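PDB 5B57: putative hemin ABC transport system, membrane protein, which probably serves as the membrane-spanning permease subunit of an ABC importer that carries heme into the cell. Local coordinates for residues G312-A315 and P316-R320; L183-R186 and L187-R191; A83-L87 and S88-A92. All blocks are in the same frame, centred on the assembly; numbering follows the deposited sequence.

Contact 1 of 3, residues G312-A315 and P316-R320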
loop_
_atom_site.group_PDB
_atom_site.type_symbol
_atom_site.label_atom_id
_atom_site.label_comp_id
_atom_site.label_asym_id
_atom_site.label_seq_id
_atom_site.Cartn_x
_atom_site.Cartn_y
_atom_site.Cartn_z
ATOM N N GLY A 312 -3.388 6.618 19.626
ATOM C CA GLY A 312 -3.099 7.485 18.488
ATOM C C GLY A 312 -3.633 6.983 17.151
ATOM O O GLY A 312 -3.606 7.740 16.170
ATOM N N LEU A 313 -4.081 5.721 17.075
ATOM C CA LEU A 313 -4.812 5.211 15.917
ATOM C C LEU A 313 -6.311 5.419 16.100
ATOM O O LEU A 313 -6.959 6.041 15.257
ATOM C CB LEU A 313 -4.496 3.731 15.709
ATOM C CG LEU A 313 -3.701 3.236 14.495
ATOM C CD1 LEU A 313 -2.309 3.820 14.425
ATOM C CD2 LEU A 313 -3.593 1.727 14.533
ATOM N N VAL A 314 -6.851 4.952 17.231
ATOM C CA VAL A 314 -8.292 5.000 17.499
ATOM C C VAL A 314 -8.810 6.439 17.550
ATOM O O VAL A 314 -9.777 6.792 16.875
ATOM C CB VAL A 314 -8.614 4.264 18.814
ATOM C CG1 VAL A 314 -10.066 4.513 19.220
ATOM C CG2 VAL A 314 -8.321 2.786 18.691
ATOM N N ALA A 315 -8.234 7.267 18.402
ATOM C CA ALA A 315 -8.879 8.551 18.645
ATOM C C ALA A 315 -9.007 9.384 17.377
ATOM O O ALA A 315 -10.139 9.757 17.039
ATOM C CB ALA A 315 -8.174 9.290 19.781
ATOM N N PRO A 316 -7.956 9.662 16.600
ATOM C CA PRO A 316 -8.164 10.530 15.428
ATOM C C PRO A 316 -9.043 9.908 14.376
ATOM O O PRO A 316 -9.467 10.622 13.455
ATOM C CB PRO A 316 -6.747 10.772 14.898
ATOM C CG PRO A 316 -5.988 9.654 15.368
ATOM C CD PRO A 316 -6.581 9.150 16.649
ATOM N N HIS A 317 -9.350 8.616 14.489
ATOM C CA HIS A 317 -10.236 7.970 13.533
ATOM C C HIS A 317 -11.705 8.148 13.876
ATOM O O HIS A 317 -12.529 8.255 12.969
ATOM C CB HIS A 317 -9.930 6.479 13.427
ATOM C CG HIS A 317 -10.543 5.837 12.222
ATOM N ND1 HIS A 317 -9.989 5.934 10.960
ATOM C CD2 HIS A 317 -11.688 5.129 12.076
ATOM C CE1 HIS A 317 -10.753 5.292 10.096
ATOM N NE2 HIS A 317 -11.793 4.799 10.746
ATOM N N CYS A 318 -12.072 8.195 15.144
ATOM C CA CYS A 318 -13.479 8.430 15.446
ATOM C C CYS A 318 -13.828 9.894 15.252
ATOM O O CYS A 318 -14.900 10.216 14.718
ATOM C CB CYS A 318 -13.804 7.978 16.868
ATOM S SG CYS A 318 -13.140 6.351 17.281
ATOM N N VAL A 319 -12.935 10.789 15.671
ATOM C CA VAL A 319 -13.207 12.209 15.514
ATOM C C VAL A 319 -13.376 12.534 14.046
ATOM O O VAL A 319 -14.220 13.363 13.667
ATOM C CB VAL A 319 -12.084 13.040 16.143
ATOM C CG1 VAL A 319 -12.200 14.486 15.673
ATOM C CG2 VAL A 319 -12.084 12.891 17.682
ATOM N N ARG A 320 -12.606 11.851 13.192
ATOM C CA ARG A 320 -12.726 12.054 11.746
ATOM C C ARG A 320 -14.104 11.630 11.229
ATOM O O ARG A 320 -14.792 12.405 10.554
ATOM C CB ARG A 320 -11.620 11.292 11.026
ATOM C CG ARG A 320 -10.413 12.118 10.657
ATOM C CD ARG A 320 -9.617 11.367 9.606
ATOM N NE ARG A 320 -9.285 10.029 10.082
ATOM C CZ ARG A 320 -8.109 9.704 10.597
ATOM N NH1 ARG A 320 -7.147 10.615 10.695
ATOM N NH2 ARG A 320 -7.884 8.464 10.997
#
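A proline kink in helix 311-323 joins these residues: the Pro316 ring is set against the turn before it, among Gly312, Leu313, Val314 and Ala315. CG of Pro316 lies 3.2 Å from Gly312 O, the carbonyl that a regular helix would offer to the backbone N of residue 316. Proline has no hydrogen to give there, and Gly312 O instead accepts a bond from the Gln126 side chain on helix 94-128. The ring carbon next to the nitrogen, Pro316 CD, is 3.5 Å from Ala315 CB. Just past the kink the bonding slips by one residue. His317 N reaches Val314 O at 3.0 Å, a 3-10-like i to i+3 bond with the donor 56° out of the carbonyl plane. Alpha-helical pairing resumes with Cys318 N, which approaches the same Val314 O more nearly head-on, at 3.2 Å, so one carbonyl is gripped by two N-H groups. It continues with Val319 N to Ala315 O, 3.3 Å and almost straight. Such a break-and-resume pattern is what a proline inside a helix produces, and here it bends a short helix packed against 94-128, 327-352 and 360-378. Val314 CG1 rests 4.1 Å from Cys318 SG along one flank. On another flank His317 CG is anti to its backbone N (chi1 -165°), which carries the imidazole away from the preceding turn to meet the Phe371 ring nearly at right angles. Its ND1 accepts from Arg320 NH2 at 3.3 Å, with an N-H...N angle of 169°. The acceptor lies in the guanidinium plane, while the arginine nitrogen is tilted somewhat out of the imidazole plane. One face of the guanidinium covers Pro316 O, and NH2 also bonds Gln126 OE1.

Contact 2 of 3, residues L183-R186 and L187-R191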
loop_
_atom_site.group_PDB
_atom_site.type_symbol
_atom_site.label_atom_id
_atom_site.label_comp_id
_atom_site.label_asym_id
_atom_site.label_seq_id
_atom_site.Cartn_x
_atom_site.Cartn_y
_atom_site.Cartn_z
ATOM N N LEU A 183 18.203 9.714 14.089
ATOM C CA LEU A 183 19.027 8.884 13.226
ATOM C C LEU A 183 18.213 8.354 12.052
ATOM O O LEU A 183 18.671 8.401 10.908
ATOM C CB LEU A 183 19.661 7.754 14.039
ATOM C CG LEU A 183 20.249 6.506 13.353
ATOM C CD1 LEU A 183 21.346 6.845 12.343
ATOM C CD2 LEU A 183 20.746 5.478 14.367
ATOM N N VAL A 184 16.978 7.900 12.309
ATOM C CA VAL A 184 16.106 7.404 11.240
ATOM C C VAL A 184 15.847 8.491 10.202
ATOM O O VAL A 184 15.874 8.235 8.996
ATOM C CB VAL A 184 14.793 6.855 11.830
ATOM C CG1 VAL A 184 13.796 6.536 10.721
ATOM C CG2 VAL A 184 15.071 5.614 12.594
ATOM N N TYR A 185 15.605 9.724 10.654
ATOM C CA TYR A 185 15.422 10.838 9.732
ATOM C C TYR A 185 16.643 11.036 8.836
ATOM O O TYR A 185 16.512 11.154 7.616
ATOM C CB TYR A 185 15.120 12.118 10.508
ATOM C CG TYR A 185 14.898 13.302 9.595
ATOM C CD1 TYR A 185 13.657 13.541 9.023
ATOM C CD2 TYR A 185 15.935 14.162 9.272
ATOM C CE1 TYR A 185 13.451 14.620 8.165
ATOM C CE2 TYR A 185 15.739 15.238 8.415
ATOM C CZ TYR A 185 14.494 15.462 7.861
ATOM O OH TYR A 185 14.276 16.528 7.006
ATOM N N ARG A 186 17.844 11.087 9.419
ATOM C CA ARG A 186 19.033 11.294 8.592
ATOM C C ARG A 186 19.213 10.185 7.556
ATOM O O ARG A 186 19.620 10.460 6.419
ATOM C CB ARG A 186 20.282 11.411 9.461
ATOM C CG ARG A 186 20.918 12.794 9.401
ATOM C CD ARG A 186 21.491 13.135 8.008
ATOM N NE ARG A 186 22.758 12.443 7.735
ATOM C CZ ARG A 186 23.973 12.890 8.077
ATOM N NH1 ARG A 186 24.133 14.046 8.717
ATOM N NH2 ARG A 186 25.045 12.167 7.782
ATOM N N LEU A 187 18.914 8.928 7.923
ATOM C CA LEU A 187 19.118 7.813 6.991
ATOM C C LEU A 187 18.185 7.903 5.789
ATOM O O LEU A 187 18.553 7.491 4.675
ATOM C CB LEU A 187 18.927 6.471 7.701
ATOM C CG LEU A 187 19.986 5.990 8.699
ATOM C CD1 LEU A 187 19.642 4.582 9.106
ATOM C CD2 LEU A 187 21.430 6.057 8.177
ATOM N N ALA A 188 16.982 8.450 5.991
ATOM C CA ALA A 188 15.990 8.527 4.925
ATOM C C ALA A 188 16.155 9.788 4.090
ATOM O O ALA A 188 15.935 9.762 2.873
ATOM C CB ALA A 188 14.584 8.468 5.514
ATOM N N ALA A 189 16.535 10.898 4.720
ATOM C CA ALA A 189 16.647 12.159 4.007
ATOM C C ALA A 189 18.027 12.308 3.373
ATOM O O ALA A 189 19.045 11.855 3.910
ATOM C CB ALA A 189 16.350 13.332 4.939
ATOM N N SER A 190 18.043 12.954 2.205
ATOM C CA SER A 190 19.217 13.034 1.346
ATOM C C SER A 190 19.765 14.453 1.224
ATOM O O SER A 190 20.437 14.765 0.236
ATOM C CB SER A 190 18.878 12.479 -0.038
ATOM O OG SER A 190 17.612 12.955 -0.468
ATOM N N ARG A 191 19.495 15.311 2.208
ATOM C CA ARG A 191 19.943 16.708 2.206
ATOM C C ARG A 191 19.535 17.457 0.925
ATOM O O ARG A 191 20.399 17.821 0.123
ATOM C CB ARG A 191 21.470 16.790 2.384
ATOM C CG ARG A 191 21.993 16.333 3.739
ATOM C CD ARG A 191 23.508 16.463 3.803
ATOM N NE ARG A 191 24.046 16.062 5.103
ATOM C CZ ARG A 191 25.340 16.059 5.415
ATOM N NH1 ARG A 191 26.242 16.437 4.523
ATOM N NH2 ARG A 191 25.735 15.676 6.625
#
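Tyr185 and Ala189, one turn apart, meet methyl to ring face: CB of Ala189 sits over the phenol, 4.3 Å from the ring centroid and 22° off the normal, a CH-pi contact displaced toward the CE2 and CZ rim. Tyr185 reaches it because its CG lies anti to the backbone N (chi1 -179°), which sends the ring outward with a slant towards the C-terminal end of the helix, while the CB of Ala189 points back at that turn. The second pair is aliphatic. Leu183 and Leu187 run at a slant to each other, with CD1 of Leu183 4.0 Å from CG of Leu187, and both also touch Ile206 on the adjoining helix 196-220. Least certain is the meeting of Arg186 and Arg191. Arg186 is bent at chi2 and chi3, Arg191 is stretched out from CG to NE, and their guanidinium planes stand 81° apart, with the edge of Arg191 turned to a face of Arg186. NH1 of Arg186 and NH2 of Arg191 are modelled 3.1 Å apart, but both are donors of like charge and Arg191 is poorly ordered, so this approach is doubtful. Beneath the side chains the backbone bonds run i to i+4: Leu187 N to Leu183 O at 3.0 Å, Ala188 N to Val184 O at 3.2 Å and Ala189 N to Tyr185 O at 2.9 Å. At Ala189 the chain turns to extended backbone angles. Arg380 of the second subunit takes up Ala188 O, with a weaker bond to Leu187 O, so the end of this helix belongs to the subunit interface. Side-chain pairs and backbone bonds both spaced i to i+4 mark the C-terminal turn of an alpha-helix, here helix 168-188, which is predicted to span the membrane.

Contact 3 of 3, residues A83-L87 and S88-A92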
loop_
_atom_site.group_PDB
_atom_site.type_symbol
_atom_site.label_atom_id
_atom_site.label_comp_id
_atom_site.label_asym_id
_atom_site.label_seq_id
_atom_site.Cartn_x
_atom_site.Cartn_y
_atom_site.Cartn_z
ATOM N N ALA A 83 -13.732 15.317 48.922
ATOM C CA ALA A 83 -12.553 15.529 48.083
ATOM C C ALA A 83 -12.427 16.982 47.656
ATOM O O ALA A 83 -11.320 17.530 47.622
ATOM C CB ALA A 83 -12.606 14.632 46.848
ATOM N N TRP A 84 -13.539 17.610 47.278
ATOM C CA TRP A 84 -13.521 19.055 47.110
ATOM C C TRP A 84 -12.970 19.733 48.353
ATOM O O TRP A 84 -11.936 20.409 48.295
ATOM C CB TRP A 84 -14.911 19.572 46.810
ATOM C CG TRP A 84 -14.865 21.010 46.478
ATOM C CD1 TRP A 84 -15.164 22.060 47.297
ATOM C CD2 TRP A 84 -14.467 21.573 45.228
ATOM N NE1 TRP A 84 -14.995 23.244 46.621
ATOM C CE2 TRP A 84 -14.569 22.971 45.348
ATOM C CE3 TRP A 84 -14.051 21.026 44.011
ATOM C CZ2 TRP A 84 -14.264 23.830 44.301
ATOM C CZ3 TRP A 84 -13.753 21.881 42.968
ATOM C CH2 TRP A 84 -13.859 23.267 43.120
ATOM N N ALA A 85 -13.649 19.540 49.496
ATOM C CA ALA A 85 -13.212 20.136 50.763
ATOM C C ALA A 85 -11.711 19.968 51.005
ATOM O O ALA A 85 -11.037 20.926 51.390
ATOM C CB ALA A 85 -13.998 19.531 51.920
ATOM N N ALA A 86 -11.169 18.761 50.779
ATOM C CA ALA A 86 -9.753 18.507 51.051
ATOM C C ALA A 86 -8.850 19.335 50.145
ATOM O O ALA A 86 -7.901 19.971 50.614
ATOM C CB ALA A 86 -9.440 17.017 50.891
ATOM N N LEU A 87 -9.119 19.334 48.839
ATOM C CA LEU A 87 -8.270 20.071 47.905
ATOM C C LEU A 87 -8.397 21.570 48.058
ATOM O O LEU A 87 -7.525 22.303 47.591
ATOM C CB LEU A 87 -8.595 19.702 46.457
ATOM C CG LEU A 87 -7.947 18.428 45.907
ATOM C CD1 LEU A 87 -8.227 18.385 44.438
ATOM C CD2 LEU A 87 -6.444 18.397 46.189
ATOM N N SER A 88 -9.464 22.039 48.691
ATOM C CA SER A 88 -9.712 23.459 48.866
ATOM C C SER A 88 -9.202 24.005 50.184
ATOM O O SER A 88 -9.492 25.160 50.507
ATOM C CB SER A 88 -11.203 23.741 48.777
ATOM O OG SER A 88 -11.885 22.605 48.304
ATOM N N GLY A 89 -8.505 23.203 50.985
ATOM C CA GLY A 89 -7.827 23.703 52.162
ATOM C C GLY A 89 -8.460 23.418 53.503
ATOM O O GLY A 89 -7.975 23.944 54.510
ATOM N N ASP A 90 -9.508 22.617 53.561
ATOM C CA ASP A 90 -10.148 22.256 54.817
ATOM C C ASP A 90 -9.106 21.714 55.795
ATOM O O ASP A 90 -8.523 20.648 55.535
ATOM C CB ASP A 90 -11.228 21.213 54.522
ATOM C CG ASP A 90 -11.999 20.763 55.745
ATOM O OD1 ASP A 90 -11.678 21.150 56.899
ATOM O OD2 ASP A 90 -12.950 19.976 55.523
ATOM N N PRO A 91 -8.844 22.402 56.915
ATOM C CA PRO A 91 -7.855 21.891 57.881
ATOM C C PRO A 91 -8.159 20.495 58.387
ATOM O O PRO A 91 -7.222 19.793 58.768
ATOM C CB PRO A 91 -7.914 22.922 59.022
ATOM C CG PRO A 91 -8.536 24.096 58.482
ATOM C CD PRO A 91 -9.463 23.639 57.398
ATOM N N ALA A 92 -9.429 20.066 58.379
ATOM C CA ALA A 92 -9.824 18.734 58.825
ATOM C C ALA A 92 -9.297 17.600 57.947
ATOM O O ALA A 92 -9.348 16.446 58.382
ATOM C CB ALA A 92 -11.349 18.635 58.881
#
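Over one face of the Trp84 indole lies Ser88 OG, 3.5 Å above the plane and towards the rim beside CD1 and NE1. The same hydroxyl is modelled implausibly close to Trp84 O, so its exact place is doubtful. The other flat group, the Asp90 carboxylate, bonds through OD1, met from above its plane by Ala92 N at 2.9 Å in an Asx turn, while OD2 only packs 3.8 Å from Ala85 CB. With CG anti to the backbone N (chi1 -179°), Asp90 holds the carboxylate alongside the last helical turn. The backbone forms a Schellman motif. Asp90 N bonds Ala85 O at 3.1 Å, and Gly89 N makes a weak bond to Ala86 O. Gly89 turns the chain at a phi of 104°, where a side chain would be jammed against the preceding carbonyl oxygen. The short helix 80-87 thus stops, and a loop on the surface leads into helix 94-128, against which helix 80-87 packs: Ala86 lies on Ala96, and Leu87 on Leu100 and Leu101.

In chain order the sites run contact 3, contact 2, contact 1, all within the FecCD transport domain, and none touches another. Contact 1 is the buried one, its centre 13 Å from that of the chain; contact 2 lies 24 Å out and contact 3 32 Å out. Contacts 2 and 3 fall on opposite sides of the chain centre, 54 Å apart between centres. From contact 1 it is 29 Å to the centre of contact 2 and 38 Å to that of contact 3. Helix 94-128 connects contacts 3 and 1, since residues 83-87 pack on its start and Pro316 on its far part. A bound decyl maltoside lies about 9 Å from the Leu87 side chain of contact 3.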